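Peptidoglycan glycosyltransferase (Atopobium parvulum, PDB 4OVD) is a penicillin-binding protein that joins a dimerisation domain to a transpeptidase-type domain built around a five-stranded antiparallel sheet. Local coordinates at residues A252-P255 / R256-E259; V428-K431 / G432-V435. One frame throughout, in Å; residues are numbered along the deposited sequence.

Contact 1 (A252-P255 / R256-E259)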
# COMPACT_ATOMS: atom_id res chain seq x y z
N ALA A 252 -4.39 -0.34 6.51
CA ALA A 252 -5.27 -1.47 6.71
C ALA A 252 -6.36 -1.23 5.68
O ALA A 252 -6.88 -0.14 5.65
CB ALA A 252 -5.83 -1.47 8.10
N MSE A 253 -6.75 -2.26 4.93
CA MSE A 253 -7.71 -2.12 3.86
C MSE A 253 -8.50 -3.37 3.71
O MSE A 253 -8.14 -4.39 4.20
CB MSE A 253 -6.98 -1.84 2.52
CG MSE A 253 -6.56 -3.02 1.55
SE MSE A 253 -5.94 -2.05 -0.05
CE MSE A 253 -7.65 -2.05 -0.98
N ASN A 254 -9.61 -3.25 3.02
CA ASN A 254 -10.47 -4.34 2.74
C ASN A 254 -10.05 -4.76 1.33
O ASN A 254 -10.19 -3.99 0.38
CB ASN A 254 -11.92 -3.85 2.77
CG ASN A 254 -12.89 -4.94 2.51
OD1 ASN A 254 -12.73 -5.70 1.60
ND2 ASN A 254 -13.89 -5.03 3.32
N PRO A 255 -9.53 -5.99 1.19
CA PRO A 255 -9.09 -6.49 -0.08
C PRO A 255 -10.22 -6.81 -1.06
O PRO A 255 -9.95 -6.98 -2.24
CB PRO A 255 -8.30 -7.75 0.29
CG PRO A 255 -8.88 -8.18 1.56
CD PRO A 255 -9.28 -6.95 2.28
N ARG A 256 -11.46 -6.86 -0.61
CA ARG A 256 -12.55 -7.13 -1.55
C ARG A 256 -13.23 -5.86 -2.06
O ARG A 256 -13.63 -5.81 -3.18
CB ARG A 256 -13.62 -7.97 -0.91
CG ARG A 256 -14.78 -8.24 -1.87
CD ARG A 256 -15.85 -9.09 -1.21
NE ARG A 256 -16.51 -8.37 -0.11
CZ ARG A 256 -17.52 -7.50 -0.23
NH1 ARG A 256 -18.05 -7.16 -1.42
NH2 ARG A 256 -18.01 -6.93 0.87
N THR A 257 -13.45 -4.86 -1.24
CA THR A 257 -14.08 -3.64 -1.72
C THR A 257 -13.06 -2.54 -2.07
O THR A 257 -13.40 -1.55 -2.73
CB THR A 257 -14.88 -3.04 -0.60
OG1 THR A 257 -13.98 -2.72 0.43
CG2 THR A 257 -15.99 -3.99 -0.08
N GLY A 258 -11.84 -2.66 -1.59
CA GLY A 258 -10.80 -1.68 -1.79
C GLY A 258 -10.82 -0.54 -0.78
O GLY A 258 -9.91 0.27 -0.77
N GLU A 259 -11.80 -0.50 0.12
CA GLU A 259 -11.91 0.60 1.11
C GLU A 259 -10.76 0.58 2.08
O GLU A 259 -10.36 -0.50 2.51
CB GLU A 259 -13.22 0.48 1.91
CG GLU A 259 -14.44 0.74 1.05
CD GLU A 259 -15.79 0.48 1.77
OE1 GLU A 259 -15.79 0.00 2.94
OE2 GLU A 259 -16.87 0.76 1.14
O HOH W 1 -15.47 -7.82 2.77

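Contact 2 (V428-K431 / G432-V435)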
# COMPACT_ATOMS: atom_id res chain seq x y z
N VAL A 428 -4.59 -11.50 -5.07
CA VAL A 428 -4.39 -12.79 -4.40
C VAL A 428 -5.42 -12.95 -3.29
O VAL A 428 -5.96 -14.06 -3.03
CB VAL A 428 -2.95 -12.91 -3.87
CG1 VAL A 428 -2.79 -14.12 -2.97
CG2 VAL A 428 -2.00 -13.00 -5.03
N ALA A 429 -5.74 -11.86 -2.63
CA ALA A 429 -6.70 -11.94 -1.52
C ALA A 429 -8.16 -11.86 -1.96
O ALA A 429 -9.03 -12.02 -1.14
CB ALA A 429 -6.45 -10.83 -0.52
N ASN A 430 -8.43 -11.55 -3.23
CA ASN A 430 -9.81 -11.42 -3.62
C ASN A 430 -10.19 -12.29 -4.81
O ASN A 430 -10.79 -11.81 -5.77
CB ASN A 430 -10.07 -9.99 -3.92
CG ASN A 430 -11.52 -9.73 -4.24
OD1 ASN A 430 -12.37 -10.19 -3.54
ND2 ASN A 430 -11.77 -8.92 -5.21
N LYS A 431 -9.73 -13.54 -4.78
CA LYS A 431 -10.08 -14.52 -5.82
C LYS A 431 -9.63 -14.14 -7.17
O LYS A 431 -10.24 -14.44 -8.17
CB LYS A 431 -11.58 -14.77 -5.80
CG LYS A 431 -11.98 -15.39 -4.47
CD LYS A 431 -13.51 -15.48 -4.24
CE LYS A 431 -14.24 -16.39 -5.24
NZ LYS A 431 -13.78 -17.81 -5.22
N GLY A 432 -8.58 -13.37 -7.19
CA GLY A 432 -8.01 -13.00 -8.44
C GLY A 432 -8.38 -11.68 -8.98
O GLY A 432 -7.86 -11.29 -10.05
N THR A 433 -9.32 -11.00 -8.32
CA THR A 433 -9.75 -9.70 -8.81
C THR A 433 -9.06 -8.56 -8.04
O THR A 433 -9.17 -8.48 -6.83
CB THR A 433 -11.26 -9.59 -8.76
OG1 THR A 433 -11.81 -10.55 -9.66
CG2 THR A 433 -11.76 -8.20 -9.21
N MSE A 434 -8.31 -7.71 -8.73
CA MSE A 434 -7.63 -6.55 -8.11
C MSE A 434 -8.57 -5.37 -7.95
O MSE A 434 -9.38 -5.08 -8.84
CB MSE A 434 -6.41 -6.28 -8.99
CG MSE A 434 -5.67 -5.05 -8.68
SE MSE A 434 -3.89 -5.31 -9.43
CE MSE A 434 -4.49 -4.70 -11.18
N VAL A 435 -8.58 -4.74 -6.79
CA VAL A 435 -9.49 -3.64 -6.55
C VAL A 435 -8.74 -2.35 -6.51
O VAL A 435 -7.55 -2.36 -6.53
CB VAL A 435 -10.26 -3.84 -5.23
CG1 VAL A 435 -11.02 -5.18 -5.23
CG2 VAL A 435 -9.33 -3.77 -4.04

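Contact 1 (A252-P255 / R256-E259)
Asn254 turns its side-chain amide back over the turn that follows it, and OD1 takes two backbone N-H groups at once. Arg256 N lies 2.8 Å from Asn254 OD1, in the carbonyl plane, whereas Thr257 N comes from above that plane at 3.0 Å from the same oxygen. CG standing anti to the backbone N (chi1 -179°) carries OD1 forward to these two donors. Around it the packing is close: Thr257 OG1 sits 3.2 Å from Asn254 CG, the two side chains crossing at about a right angle, and selenomethionine Met253 bends at chi3 to press CE to 3.3 Å from Gly258 CA. This is the six-residue connection of the beta hairpin formed by strands 248-253 and 260-266 of the transpeptidase domain. Asn254 N bonds to Glu259 O at 2.9 Å, Gly258 N returns to Asn254 O, and an ST turn within the loop has Glu259 N donating to Thr257 OG1. The outer side is looser. There one water accepts from both Asn254 ND2 (3.3 Å) and Arg256 NE, while Thr257 CG2 lies against one face of the Arg256 guanidinium, off-centre. Asn254 ND2 also bonds to Tyr261 OH.

Contact 2 (V428-K431 / G432-V435)
A type I' beta turn, Asn430 to Thr433, takes the chain out of helix 418-429 and into the short strand 433-434, and Asn430 closes it twice, once through its backbone and once through its side chain. The backbone closure runs from Thr433 N to Asn430 O, 3.1 Å apart and nearly straight at the hydrogen (168°), although the donor stands well above the carbonyl plane. The second bond runs the other way: Asn430 ND2 donates to Thr433 O over 3.1 Å, with the acceptor close to the amide plane of the asparagine. Together they make a two-point grip between the residue that leaves the helix and the one that opens the strand, and the second bond helps to fix the rotation of the amide. With CG anti to the backbone N (chi1 -175°), the Asn430 side chain reaches along the turn toward Thr433. Its nitrogen also packs against carbon, lying 3.6 Å from Thr433 CB and 3.8 Å from Val435 CG1. Lys431 and Gly432 form the bend itself, both with positive phi (98° at Gly432), as a type I' turn requires. The Lys431 chain, folded at its two last torsions, extends outward from the turn and touches Ser458 of helix 458-474. Beyond the turn, Thr433 OG1 is bonded to Asp454 OD1, and strand 433-434 pairs antiparallel with strand 453-454, with backbone bonds joining Gly432 to Val455 and Met434 to Lys453. Val435 N is held by Thr426 OG1 of helix 418-429, while Val428 packs between helices 298-307 and 458-474.

Contact 1 comes first along the chain and contact 2 well after it, yet their centres lie about 10 Å apart within the transpeptidase domain. Contact 1 is the turn of the hairpin at one edge of the five-stranded sheet; contact 2 ends helix 418-429, which packs on that hairpin through Ile422, Thr426 and Ala429. The two turns touch directly: Val435 CG1 lies 3.4 Å from Arg256 O and Val435 CG2 3.4 Å from Gly258 CA, and Asn430 CB approaches Pro255 O. Gly258 also shares a backbone hydrogen bond with His438, just beyond contact 2. The sheet edge and the helix exit are thus joined by close packing between two turns distant in sequence.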